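Local coordinates for guanine nucleotide exchange protein (Legionella pneumophila, PDB 1XSZ) that probably acts as a guanine nucleotide exchange factor for ADP-ribosylation factors, with a capping domain lying over the active site of its Sec7 domain, at residues 108-111 with 112-116; 222-225 with 226-229; 258-261 with 262-265; 281-284 with 285-288. All blocks are in the same frame, centred on the assembly; numbering follows the deposited sequence. Where two conformers were deposited one is given.

Interaction 1 of 4, residues 108-111 with 112-116; sequences KIDR and LVQSF
The carboxylate of D110 and the amide of Q114, one helical turn apart, meet with their planes 62° apart. NE2 of Q114 lies 3.3 Å from D110 CG and equally far from OD1 and OD2, so the amide nitrogen stands above the flat carboxylate instead of beyond one oxygen. The carboxylate oxygens are engaged by residues outside the helix: the hydroxyl of Y135 bonds to OD1, and K251 forms a salt bridge with OD2. In the R111 conformer described, the guanidinium has CG of K108 at its edge and in its plane, while NH1 is hydrogen-bonded to the carbonyl O of S65. These neighbours are spaced by the helix itself, 106-123 of the all-helical Sec7 domain, whose i to i+4 ladder includes L112 N to K108 O (3.2 Å), V113 N to I109 O (3.0 Å), Q114 N to D110 O (2.9 Å) and S115 N to R111 O. On the buried side, CG2 of V113 is anti to its own carbonyl carbon; that rotation sets it 3.3 Å from I109 O and 4.3 Å from I109 CG2. V113 also packs on helix 131-149, and L112 on L75 of helix 69-80. The hydroxyl of S115 is hydrogen-bonded to T79 of that same helix. I109, D110 and V113 touch helix 252-258, which belongs to the capping part of the chain.

Interaction 2 of 4, residues 222-225 with 226-229; sequences DSFL and HSTD
Two first torsions turn H226 and S227 back upon the helix they follow. In S227, chi1 is 70°, which sets OG between its own backbone N and carbonyl carbon and lets the hydroxyl donate to F224 O at 2.7 Å. The same rotation leaves OG 3.6 Å above one face of the F224 ring, offset toward the rim. In H226, chi1 of 63° folds the imidazole over the preceding turn, where ND1 comes within 2.9 Å of S223 O at an angle too poor for a hydrogen bond; CE1 lies 3.4 Å from S223 CA. The carbonyl of S223 instead receives the backbone N of H226. F224 O is gripped twice, by the S227 hydroxyl and by the backbone N of S227 at 3.1 Å, the latter coming from well above the carbonyl plane. This second bond closes a type I beta turn from F224 to S227, by which the chain leaves the C-terminal part of helix 216-224 for the loop that leads to strand 243-248. A water donates to both L225 O (2.8 Å) and S227 O (2.9 Å), bridging across the turn, and L225 O also takes the side-chain amide of Q249. While H226 remains exposed, F224 and L225 are buried against strands 243-248 and 260-268 of the capping domain.

Interaction 3 of 4, residues 258-261 with 262-265; sequences TGYK and GTIT
This is a local contact along a single strand, Y260 lying back over G262 and ending at T263, at the start of strand 260-268, just after helix 252-258. With chi1 at -176°, the ring of Y260 swings away from its own backbone N and lies along the chain. One face then covers the backbone of G262: its N stands 3.4 Å above the ring plane, over the centre, and its CA makes a CH-pi contact 3.8 Å from the ring centroid. Y260 CE1 also comes within 3.4 Å of G262 C. The phenol OH reaches beyond the glycine to T263 OG1, which lies at the ring edge and in its plane; the two hydroxyls share a hydrogen bond of 2.6 Å that helps to hold both in place. A weak bond to Q107 of the Sec7 helix 106-123 gives the phenol a second partner. Upstream, T258 OG1 accepts the backbone N of Y260 at 3.2 Å, an ST turn that leads the chain out of the helix through G259, whose phi is positive. G262 too has backbone angles that only glycine takes up without strain. K261 and G262 both hydrogen-bond through their backbones with V279 of the adjacent strand. Two residues thus face one, consistent with a beta bulge, which would explain how Y260 and T263, three residues apart, share one side of the strand.

Interaction 4 of 4, residues 281-284 with 285-288; sequences TPNI and FSKW
From CB, with chi1 at 61°, the side chain of N283 turns toward the residues that follow it. CG comes 3.6 Å from S286 OG. Beyond it the two branches part: OD1 accepts the backbone N of S286 at 2.9 Å and, more weakly, that of F285 at 2.8 Å, while ND2 donates to the carbonyl of S255 in the neighbouring helix 252-258. The S286 N-H arrives from above the amide plane, 41° out of it. S286 returns the bond, its OG accepting the backbone N of N283 at 3.0 Å. This reciprocal pair has the pattern of a capping box, at the entry to the short helix 287-290 that follows strand 274-280 in the capping domain. The first helical turn is secured by K287 N, bonded to N283 O at 3.0 Å. In the conformer described, the lysine side chain runs back toward P282, with K287 CG 3.0 Å from N283 O. CG2 of I284 sits over the centre of the F285 ring, 3.6 Å from the centroid, in a CH-pi contact. F285 also stacks with F256, and with W288 it reaches helix 131-149 of the Sec7 domain.

Interactions 2, 3 and 4 belong to the capping part of the chain and meet around residues 258-264, where strand 260-268 begins. From interaction 2, D222 OD1 forms a 2.7 Å salt bridge with K261 NZ of interaction 3, and L225 CD2 packs 3.7 Å from I264 CG1. Interactions 3 and 4 are probably joined by a hydrogen bond from T281 N to G259 O (2.9 Å). Interaction 1 lies in the Sec7 domain and touches interaction 3 where I109 CD1 meets T258 CG2 at 4.0 Å, a contact between the domain that carries the active site and the domain that caps it. Interaction 2 is remote, its centre about 27 Å from that of interaction 1.

Interaction 1 of 4, residues 108-111 with 112-116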
ATOM      1  N   LYS A 108      -1.263  -2.482   0.507  1.00 12.78           N
ATOM      2  CA  LYS A 108      -1.668  -2.011  -0.811  1.00 11.76           C
ATOM      3  C   LYS A 108      -0.887  -2.756  -1.888  1.00 12.52           C
ATOM      4  O   LYS A 108      -1.450  -3.164  -2.910  1.00 12.74           O
ATOM      5  CB  LYS A 108      -1.452  -0.500  -0.916  1.00 11.08           C
ATOM      6  CG  LYS A 108      -2.444   0.284  -0.081  1.00 12.68           C
ATOM      7  CD  LYS A 108      -2.183   1.781  -0.148  1.00 12.82           C
ATOM      8  CE  LYS A 108      -3.225   2.540   0.650  1.00 14.60           C
ATOM      9  NZ  LYS A 108      -2.869   3.987   0.754  1.00 16.27           N
ATOM     10  N   ILE A 109       0.408  -2.935  -1.667  1.00 12.05           N
ATOM     11  CA  ILE A 109       1.236  -3.681  -2.607  1.00 11.96           C
ATOM     12  C   ILE A 109       0.662  -5.095  -2.729  1.00 12.84           C
ATOM     13  O   ILE A 109       0.529  -5.636  -3.827  1.00 13.32           O
ATOM     14  CB  ILE A 109       2.690  -3.767  -2.096  1.00 12.21           C
ATOM     15  CG1 ILE A 109       3.346  -2.390  -2.190  1.00 12.46           C
ATOM     16  CG2 ILE A 109       3.489  -4.792  -2.908  1.00 13.20           C
ATOM     17  CD1 ILE A 109       4.637  -2.277  -1.407  1.00 13.04           C
ATOM     18  N   ASP A 110       0.306  -5.679  -1.591  1.00 12.55           N
ATOM     19  CA  ASP A 110      -0.235  -7.029  -1.550  1.00 13.02           C
ATOM     20  C   ASP A 110      -1.496  -7.142  -2.409  1.00 12.78           C
ATOM     21  O   ASP A 110      -1.622  -8.072  -3.215  1.00 13.11           O
ATOM     22  CB  ASP A 110      -0.523  -7.415  -0.091  1.00 13.56           C
ATOM     23  CG  ASP A 110      -0.697  -8.908   0.104  1.00 16.08           C
ATOM     24  OD1 ASP A 110      -0.347  -9.684  -0.807  1.00 16.34           O
ATOM     25  OD2 ASP A 110      -1.169  -9.299   1.192  1.00 17.69           O
ATOM     26  N   ARG A 111      -2.423  -6.204  -2.254  0.50 10.38           N
ATOM     27  CA  ARG A 111      -3.650  -6.258  -3.041  0.50  9.81           C
ATOM     28  C   ARG A 111      -3.366  -6.202  -4.535  0.50 10.69           C
ATOM     29  O   ARG A 111      -4.026  -6.882  -5.323  0.50 10.66           O
ATOM     30  CB  ARG A 111      -4.601  -5.126  -2.645  0.50 11.69           C
ATOM     31  CG  ARG A 111      -4.988  -5.153  -1.182  0.50 14.51           C
ATOM     32  CD  ARG A 111      -6.287  -4.406  -0.919  0.50 15.27           C
ATOM     33  NE  ARG A 111      -6.555  -4.309   0.512  0.50 16.14           N
ATOM     34  CZ  ARG A 111      -6.007  -3.404   1.315  0.50 15.62           C
ATOM     35  NH1 ARG A 111      -5.163  -2.502   0.830  0.50 14.11           N
ATOM     36  NH2 ARG A 111      -6.288  -3.409   2.610  0.50 16.94           N
ATOM     37  N   LEU A 112      -2.384  -5.403  -4.935  1.00 12.51           N
ATOM     38  CA  LEU A 112      -2.053  -5.299  -6.352  1.00 12.49           C
ATOM     39  C   LEU A 112      -1.513  -6.644  -6.847  1.00 13.07           C
ATOM     40  O   LEU A 112      -1.927  -7.141  -7.898  1.00 12.54           O
ATOM     41  CB  LEU A 112      -1.025  -4.190  -6.596  1.00 13.13           C
ATOM     42  CG  LEU A 112      -1.531  -2.757  -6.393  1.00 11.60           C
ATOM     43  CD1 LEU A 112      -0.403  -1.789  -6.715  1.00 14.05           C
ATOM     44  CD2 LEU A 112      -2.745  -2.481  -7.281  1.00 13.94           C
ATOM     45  N   VAL A 113      -0.603  -7.244  -6.089  1.00 11.91           N
ATOM     46  CA  VAL A 113      -0.036  -8.536  -6.466  1.00 11.64           C
ATOM     47  C   VAL A 113      -1.132  -9.608  -6.556  1.00 12.60           C
ATOM     48  O   VAL A 113      -1.112 -10.453  -7.454  1.00 14.37           O
ATOM     49  CB  VAL A 113       1.068  -8.960  -5.461  1.00 11.72           C
ATOM     50  CG1 VAL A 113       1.574 -10.368  -5.775  1.00 11.95           C
ATOM     51  CG2 VAL A 113       2.225  -7.967  -5.533  1.00 14.07           C
ATOM     52  N   GLN A 114      -2.094  -9.565  -5.645  1.00 12.22           N
ATOM     53  CA  GLN A 114      -3.195 -10.531  -5.668  1.00 13.74           C
ATOM     54  C   GLN A 114      -4.051 -10.347  -6.921  1.00 13.37           C
ATOM     55  O   GLN A 114      -4.565 -11.317  -7.482  1.00 13.94           O
ATOM     56  CB  GLN A 114      -4.067 -10.370  -4.422  1.00 13.94           C
ATOM     57  CG  GLN A 114      -3.407 -10.852  -3.142  1.00 17.80           C
ATOM     58  CD  GLN A 114      -4.252 -10.575  -1.917  1.00 21.51           C
ATOM     59  OE1 GLN A 114      -5.426 -10.948  -1.860  1.00 27.35           O
ATOM     60  NE2 GLN A 114      -3.660  -9.921  -0.927  1.00 26.61           N
ATOM     61  N   SER A 115      -4.218  -9.105  -7.359  1.00 13.26           N
ATOM     62  CA  SER A 115      -5.012  -8.835  -8.557  1.00 13.44           C
ATOM     63  C   SER A 115      -4.322  -9.455  -9.771  1.00 14.35           C
ATOM     64  O   SER A 115      -4.961 -10.114 -10.603  1.00 14.06           O
ATOM     65  CB  SER A 115      -5.167  -7.328  -8.756  1.00 14.19           C
ATOM     66  OG  SER A 115      -5.977  -7.052  -9.885  1.00 15.62           O
ATOM     67  N   PHE A 116      -3.017  -9.249  -9.879  1.00 13.76           N
ATOM     68  CA  PHE A 116      -2.269  -9.824 -10.986  1.00 13.41           C
ATOM     69  C   PHE A 116      -2.363 -11.345 -10.986  1.00 14.53           C
ATOM     70  O   PHE A 116      -2.626 -11.957 -12.021  1.00 14.45           O
ATOM     71  CB  PHE A 116      -0.792  -9.447 -10.902  1.00 14.28           C
ATOM     72  CG  PHE A 116       0.078 -10.278 -11.798  1.00 15.31           C
ATOM     73  CD1 PHE A 116       0.146 -10.017 -13.162  1.00 14.62           C
ATOM     74  CD2 PHE A 116       0.759 -11.381 -11.292  1.00 16.49           C
ATOM     75  CE1 PHE A 116       0.878 -10.850 -14.010  1.00 16.64           C
ATOM     76  CE2 PHE A 116       1.491 -12.216 -12.134  1.00 15.90           C
ATOM     77  CZ  PHE A 116       1.547 -11.950 -13.491  1.00 16.98           C
TER

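Interaction 2 of 4, residues 222-225 with 226-229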
ATOM      1  N   ASP A 222       6.378  -0.023  18.874  1.00 18.60           N
ATOM      2  CA  ASP A 222       6.991  -1.224  18.330  1.00 20.48           C
ATOM      3  C   ASP A 222       6.669  -2.428  19.215  1.00 20.87           C
ATOM      4  O   ASP A 222       6.300  -3.495  18.716  1.00 22.07           O
ATOM      5  CB  ASP A 222       8.504  -1.009  18.212  1.00 22.56           C
ATOM      6  CG  ASP A 222       9.196  -2.116  17.448  1.00 24.19           C
ATOM      7  OD1 ASP A 222       8.548  -2.740  16.582  1.00 27.65           O
ATOM      8  OD2 ASP A 222      10.395  -2.353  17.706  1.00 28.10           O
ATOM      9  N   SER A 223       6.799  -2.248  20.526  0.50 20.03           N
ATOM     10  CA  SER A 223       6.522  -3.319  21.477  0.50 20.45           C
ATOM     11  C   SER A 223       5.043  -3.691  21.487  0.50 19.41           C
ATOM     12  O   SER A 223       4.687  -4.861  21.639  0.50 19.83           O
ATOM     13  CB  SER A 223       6.952  -2.896  22.883  0.50 20.54           C
ATOM     14  OG  SER A 223       6.652  -3.902  23.833  0.50 23.52           O
ATOM     15  N   PHE A 224       4.184  -2.691  21.320  1.00 19.66           N
ATOM     16  CA  PHE A 224       2.744  -2.905  21.314  1.00 19.17           C
ATOM     17  C   PHE A 224       2.299  -3.904  20.249  1.00 21.33           C
ATOM     18  O   PHE A 224       1.299  -4.598  20.420  1.00 21.81           O
ATOM     19  CB  PHE A 224       2.026  -1.565  21.122  1.00 19.28           C
ATOM     20  CG  PHE A 224       0.537  -1.643  21.286  1.00 18.00           C
ATOM     21  CD1 PHE A 224      -0.285  -1.968  20.211  1.00 18.92           C
ATOM     22  CD2 PHE A 224      -0.050  -1.403  22.526  1.00 18.92           C
ATOM     23  CE1 PHE A 224      -1.665  -2.050  20.366  1.00 19.55           C
ATOM     24  CE2 PHE A 224      -1.426  -1.484  22.692  1.00 18.60           C
ATOM     25  CZ  PHE A 224      -2.238  -1.807  21.614  1.00 19.57           C
ATOM     26  N   LEU A 225       3.046  -3.977  19.150  1.00 21.40           N
ATOM     27  CA  LEU A 225       2.715  -4.890  18.061  1.00 22.41           C
ATOM     28  C   LEU A 225       2.576  -6.346  18.500  1.00 23.27           C
ATOM     29  O   LEU A 225       1.758  -7.086  17.956  1.00 23.73           O
ATOM     30  CB  LEU A 225       3.766  -4.788  16.955  1.00 21.48           C
ATOM     31  CG  LEU A 225       3.736  -3.478  16.167  1.00 22.04           C
ATOM     32  CD1 LEU A 225       4.929  -3.414  15.236  1.00 22.44           C
ATOM     33  CD2 LEU A 225       2.438  -3.385  15.385  1.00 22.31           C
ATOM     34  N   HIS A 226       3.371  -6.758  19.480  1.00 25.29           N
ATOM     35  CA  HIS A 226       3.297  -8.134  19.959  1.00 28.04           C
ATOM     36  C   HIS A 226       2.807  -8.212  21.399  1.00 28.49           C
ATOM     37  O   HIS A 226       3.121  -9.159  22.119  1.00 29.37           O
ATOM     38  CB  HIS A 226       4.660  -8.821  19.837  1.00 31.81           C
ATOM     39  CG  HIS A 226       5.735  -8.196  20.670  1.00 34.82           C
ATOM     40  ND1 HIS A 226       6.250  -6.945  20.407  1.00 37.63           N
ATOM     41  CD2 HIS A 226       6.398  -8.654  21.759  1.00 36.93           C
ATOM     42  CE1 HIS A 226       7.185  -6.660  21.295  1.00 38.14           C
ATOM     43  NE2 HIS A 226       7.294  -7.681  22.127  1.00 38.71           N
ATOM     44  N   SER A 227       2.029  -7.215  21.810  1.00 28.46           N
ATOM     45  CA  SER A 227       1.494  -7.172  23.166  1.00 28.28           C
ATOM     46  C   SER A 227       0.104  -7.792  23.222  1.00 28.80           C
ATOM     47  O   SER A 227      -0.541  -7.999  22.191  1.00 27.92           O
ATOM     48  CB  SER A 227       1.418  -5.726  23.661  1.00 27.84           C
ATOM     49  OG  SER A 227       0.410  -5.009  22.965  1.00 30.39           O
ATOM     50  N   THR A 228      -0.351  -8.084  24.437  1.00 29.19           N
ATOM     51  CA  THR A 228      -1.668  -8.669  24.647  1.00 29.49           C
ATOM     52  C   THR A 228      -2.353  -7.981  25.827  1.00 28.33           C
ATOM     53  O   THR A 228      -1.757  -7.817  26.891  1.00 28.61           O
ATOM     54  CB  THR A 228      -1.570 -10.181  24.953  1.00 30.45           C
ATOM     55  OG1 THR A 228      -0.829 -10.836  23.917  1.00 31.89           O
ATOM     56  CG2 THR A 228      -2.960 -10.795  25.031  1.00 32.85           C
ATOM     57  N   ASP A 229      -3.602  -7.573  25.628  1.00 28.02           N
ATOM     58  CA  ASP A 229      -4.381  -6.914  26.673  1.00 28.50           C
ATOM     59  C   ASP A 229      -3.753  -5.627  27.197  1.00 28.59           C
ATOM     60  O   ASP A 229      -3.765  -5.363  28.400  1.00 27.54           O
ATOM     61  CB  ASP A 229      -4.613  -7.878  27.841  1.00 31.64           C
ATOM     62  CG  ASP A 229      -5.305  -9.152  27.413  1.00 35.00           C
ATOM     63  OD1 ASP A 229      -6.358  -9.059  26.746  1.00 37.40           O
ATOM     64  OD2 ASP A 229      -4.800 -10.245  27.748  1.00 37.35           O
TER
HETATM   65  O   HOH W   1      -0.340  -8.330  19.305  1.00 38.90           O

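Interaction 3 of 4, residues 258-261 with 262-265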
ATOM      1  N   THR A 258       9.425  -5.175   2.384  1.00 11.77           N
ATOM      2  CA  THR A 258       9.272  -3.777   2.798  1.00 12.29           C
ATOM      3  C   THR A 258       9.673  -3.407   4.222  1.00 13.55           C
ATOM      4  O   THR A 258       9.718  -2.220   4.552  1.00 13.65           O
ATOM      5  CB  THR A 258       7.802  -3.337   2.676  1.00 12.47           C
ATOM      6  OG1 THR A 258       7.034  -3.976   3.706  1.00 13.44           O
ATOM      7  CG2 THR A 258       7.217  -3.716   1.314  1.00 13.65           C
ATOM      8  N   GLY A 259       9.923  -4.401   5.069  1.00 12.75           N
ATOM      9  CA  GLY A 259      10.272  -4.128   6.458  1.00 13.17           C
ATOM     10  C   GLY A 259       9.026  -3.982   7.320  1.00 12.38           C
ATOM     11  O   GLY A 259       9.095  -3.635   8.498  1.00 13.48           O
ATOM     12  N   TYR A 260       7.875  -4.270   6.731  1.00 12.10           N
ATOM     13  CA  TYR A 260       6.584  -4.169   7.395  1.00 11.62           C
ATOM     14  C   TYR A 260       6.535  -4.991   8.680  1.00 13.48           C
ATOM     15  O   TYR A 260       6.935  -6.164   8.695  1.00 14.76           O
ATOM     16  CB  TYR A 260       5.504  -4.646   6.417  1.00 12.25           C
ATOM     17  CG  TYR A 260       4.068  -4.539   6.874  1.00 11.96           C
ATOM     18  CD1 TYR A 260       3.543  -3.344   7.379  1.00 11.59           C
ATOM     19  CD2 TYR A 260       3.198  -5.621   6.712  1.00 13.32           C
ATOM     20  CE1 TYR A 260       2.184  -3.238   7.702  1.00 12.83           C
ATOM     21  CE2 TYR A 260       1.856  -5.524   7.027  1.00 14.08           C
ATOM     22  CZ  TYR A 260       1.348  -4.338   7.520  1.00 12.20           C
ATOM     23  OH  TYR A 260       0.012  -4.262   7.827  1.00 15.15           O
ATOM     24  N   LYS A 261       6.039  -4.371   9.748  1.00 13.23           N
ATOM     25  CA  LYS A 261       5.908  -5.035  11.042  1.00 14.73           C
ATOM     26  C   LYS A 261       4.448  -5.128  11.480  1.00 15.69           C
ATOM     27  O   LYS A 261       4.152  -5.626  12.571  1.00 16.97           O
ATOM     28  CB  LYS A 261       6.720  -4.301  12.114  1.00 15.66           C
ATOM     29  CG  LYS A 261       8.216  -4.297  11.860  1.00 18.59           C
ATOM     30  CD  LYS A 261       9.001  -3.968  13.120  1.00 24.24           C
ATOM     31  CE  LYS A 261       8.855  -5.072  14.159  1.00 23.96           C
ATOM     32  NZ  LYS A 261       9.685  -4.808  15.366  1.00 27.30           N
ATOM     33  N   GLY A 262       3.537  -4.647  10.638  1.00 14.47           N
ATOM     34  CA  GLY A 262       2.124  -4.708  10.960  1.00 14.62           C
ATOM     35  C   GLY A 262       1.402  -3.374  11.011  1.00 13.82           C
ATOM     36  O   GLY A 262       2.028  -2.305  10.972  1.00 14.07           O
ATOM     37  N   THR A 263       0.078  -3.444  11.091  1.00 14.28           N
ATOM     38  CA  THR A 263      -0.777  -2.267  11.165  1.00 15.00           C
ATOM     39  C   THR A 263      -1.694  -2.366  12.378  1.00 16.63           C
ATOM     40  O   THR A 263      -2.326  -3.399  12.610  1.00 17.90           O
ATOM     41  CB  THR A 263      -1.659  -2.130   9.913  1.00 15.76           C
ATOM     42  OG1 THR A 263      -0.825  -1.992   8.760  1.00 17.39           O
ATOM     43  CG2 THR A 263      -2.569  -0.911  10.026  1.00 17.84           C
ATOM     44  N   ILE A 264      -1.752  -1.291  13.151  1.00 16.22           N
ATOM     45  CA  ILE A 264      -2.611  -1.237  14.325  1.00 17.07           C
ATOM     46  C   ILE A 264      -3.793  -0.360  13.950  1.00 17.69           C
ATOM     47  O   ILE A 264      -3.611   0.734  13.411  1.00 18.38           O
ATOM     48  CB  ILE A 264      -1.887  -0.587  15.522  1.00 16.12           C
ATOM     49  CG1 ILE A 264      -0.599  -1.350  15.830  1.00 19.06           C
ATOM     50  CG2 ILE A 264      -2.814  -0.555  16.740  1.00 18.27           C
ATOM     51  CD1 ILE A 264       0.324  -0.633  16.788  1.00 20.25           C
ATOM     52  N   THR A 265      -5.004  -0.839  14.205  1.00 18.19           N
ATOM     53  CA  THR A 265      -6.190  -0.053  13.908  1.00 17.86           C
ATOM     54  C   THR A 265      -6.803   0.418  15.220  1.00 18.36           C
ATOM     55  O   THR A 265      -7.138  -0.392  16.091  1.00 19.11           O
ATOM     56  CB  THR A 265      -7.237  -0.859  13.112  1.00 18.87           C
ATOM     57  OG1 THR A 265      -6.674  -1.254  11.854  1.00 20.79           O
ATOM     58  CG2 THR A 265      -8.476  -0.013  12.852  1.00 21.28           C
TER

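Interaction 4 of 4, residues 281-284 with 285-288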
ATOM      1  N   THR A 281      10.389  -1.398   9.786  1.00 12.86           N
ATOM      2  CA  THR A 281      11.752  -1.315  10.288  1.00 14.45           C
ATOM      3  C   THR A 281      12.619  -1.922   9.194  1.00 15.55           C
ATOM      4  O   THR A 281      12.308  -2.984   8.644  1.00 15.56           O
ATOM      5  CB  THR A 281      11.946  -2.055  11.637  1.00 16.94           C
ATOM      6  OG1 THR A 281      11.588  -3.431  11.502  1.00 21.80           O
ATOM      7  CG2 THR A 281      11.094  -1.415  12.711  1.00 17.62           C
ATOM      8  N   PRO A 282      13.720  -1.253   8.852  1.00 14.45           N
ATOM      9  CA  PRO A 282      14.608  -1.744   7.799  1.00 15.04           C
ATOM     10  C   PRO A 282      15.372  -3.036   8.039  1.00 15.64           C
ATOM     11  O   PRO A 282      15.779  -3.342   9.158  1.00 16.18           O
ATOM     12  CB  PRO A 282      15.550  -0.565   7.574  1.00 16.22           C
ATOM     13  CG  PRO A 282      15.660   0.031   8.959  1.00 17.86           C
ATOM     14  CD  PRO A 282      14.220   0.013   9.423  1.00 15.63           C
ATOM     15  N   ASN A 283      15.531  -3.811   6.970  1.00 14.44           N
ATOM     16  CA  ASN A 283      16.327  -5.025   7.017  1.00 14.12           C
ATOM     17  C   ASN A 283      17.149  -5.048   5.730  1.00 14.58           C
ATOM     18  O   ASN A 283      16.936  -4.230   4.832  1.00 14.10           O
ATOM     19  CB  ASN A 283      15.467  -6.291   7.197  1.00 15.00           C
ATOM     20  CG  ASN A 283      14.488  -6.518   6.074  1.00 14.01           C
ATOM     21  OD1 ASN A 283      14.878  -6.664   4.919  1.00 14.82           O
ATOM     22  ND2 ASN A 283      13.205  -6.567   6.410  1.00 14.38           N
ATOM     23  N   ILE A 284      18.102  -5.961   5.637  1.00 15.43           N
ATOM     24  CA  ILE A 284      18.973  -6.000   4.469  1.00 16.39           C
ATOM     25  C   ILE A 284      18.252  -6.103   3.125  1.00 16.43           C
ATOM     26  O   ILE A 284      18.752  -5.615   2.108  1.00 17.69           O
ATOM     27  CB  ILE A 284      20.003  -7.148   4.601  1.00 18.87           C
ATOM     28  CG1 ILE A 284      21.118  -6.977   3.565  1.00 19.99           C
ATOM     29  CG2 ILE A 284      19.311  -8.489   4.438  1.00 20.68           C
ATOM     30  CD1 ILE A 284      22.278  -7.928   3.765  1.00 23.04           C
ATOM     31  N   PHE A 285      17.077  -6.722   3.118  1.00 15.24           N
ATOM     32  CA  PHE A 285      16.317  -6.882   1.885  1.00 16.21           C
ATOM     33  C   PHE A 285      15.505  -5.640   1.538  1.00 16.14           C
ATOM     34  O   PHE A 285      15.537  -5.158   0.406  1.00 17.30           O
ATOM     35  CB  PHE A 285      15.377  -8.087   2.010  1.00 17.54           C
ATOM     36  CG  PHE A 285      16.073  -9.349   2.434  1.00 17.97           C
ATOM     37  CD1 PHE A 285      16.915 -10.027   1.555  1.00 18.77           C
ATOM     38  CD2 PHE A 285      15.928  -9.835   3.728  1.00 19.53           C
ATOM     39  CE1 PHE A 285      17.604 -11.168   1.959  1.00 20.44           C
ATOM     40  CE2 PHE A 285      16.612 -10.976   4.145  1.00 19.74           C
ATOM     41  CZ  PHE A 285      17.453 -11.643   3.258  1.00 19.23           C
ATOM     42  N   SER A 286      14.787  -5.106   2.518  1.00 14.19           N
ATOM     43  CA  SER A 286      13.940  -3.948   2.285  1.00 13.99           C
ATOM     44  C   SER A 286      14.687  -2.653   1.992  1.00 14.46           C
ATOM     45  O   SER A 286      14.204  -1.821   1.227  1.00 15.00           O
ATOM     46  CB  SER A 286      13.005  -3.726   3.479  1.00 15.06           C
ATOM     47  OG  SER A 286      13.721  -3.279   4.624  1.00 13.51           O
ATOM     48  N   LYS A 287      15.864  -2.494   2.589  0.50 12.85           N
ATOM     49  CA  LYS A 287      16.665  -1.287   2.398  0.50 14.21           C
ATOM     50  C   LYS A 287      16.971  -0.988   0.940  0.50 14.44           C
ATOM     51  O   LYS A 287      17.163   0.166   0.564  0.50 15.13           O
ATOM     52  CB  LYS A 287      17.989  -1.398   3.155  0.50 15.68           C
ATOM     53  CG  LYS A 287      17.868  -1.375   4.668  0.50 18.33           C
ATOM     54  CD  LYS A 287      19.247  -1.369   5.312  0.50 21.19           C
ATOM     55  CE  LYS A 287      19.159  -1.345   6.830  0.50 22.69           C
ATOM     56  NZ  LYS A 287      18.543  -2.585   7.376  0.50 24.99           N
ATOM     57  N   TRP A 288      17.016  -2.034   0.124  1.00 14.84           N
ATOM     58  CA  TRP A 288      17.329  -1.894  -1.292  1.00 15.67           C
ATOM     59  C   TRP A 288      16.298  -1.030  -2.015  1.00 16.16           C
ATOM     60  O   TRP A 288      16.629  -0.292  -2.953  1.00 18.15           O
ATOM     61  CB  TRP A 288      17.395  -3.286  -1.930  1.00 16.73           C
ATOM     62  CG  TRP A 288      17.882  -3.298  -3.341  1.00 17.32           C
ATOM     63  CD1 TRP A 288      19.051  -2.770  -3.812  1.00 17.41           C
ATOM     64  CD2 TRP A 288      17.230  -3.897  -4.465  1.00 15.54           C
ATOM     65  NE1 TRP A 288      19.166  -3.004  -5.162  1.00 17.83           N
ATOM     66  CE2 TRP A 288      18.062  -3.694  -5.588  1.00 16.11           C
ATOM     67  CE3 TRP A 288      16.022  -4.588  -4.632  1.00 15.20           C
ATOM     68  CZ2 TRP A 288      17.723  -4.157  -6.864  1.00 16.33           C
ATOM     69  CZ3 TRP A 288      15.686  -5.049  -5.898  1.00 16.04           C
ATOM     70  CH2 TRP A 288      16.536  -4.829  -6.999  1.00 16.34           C
TER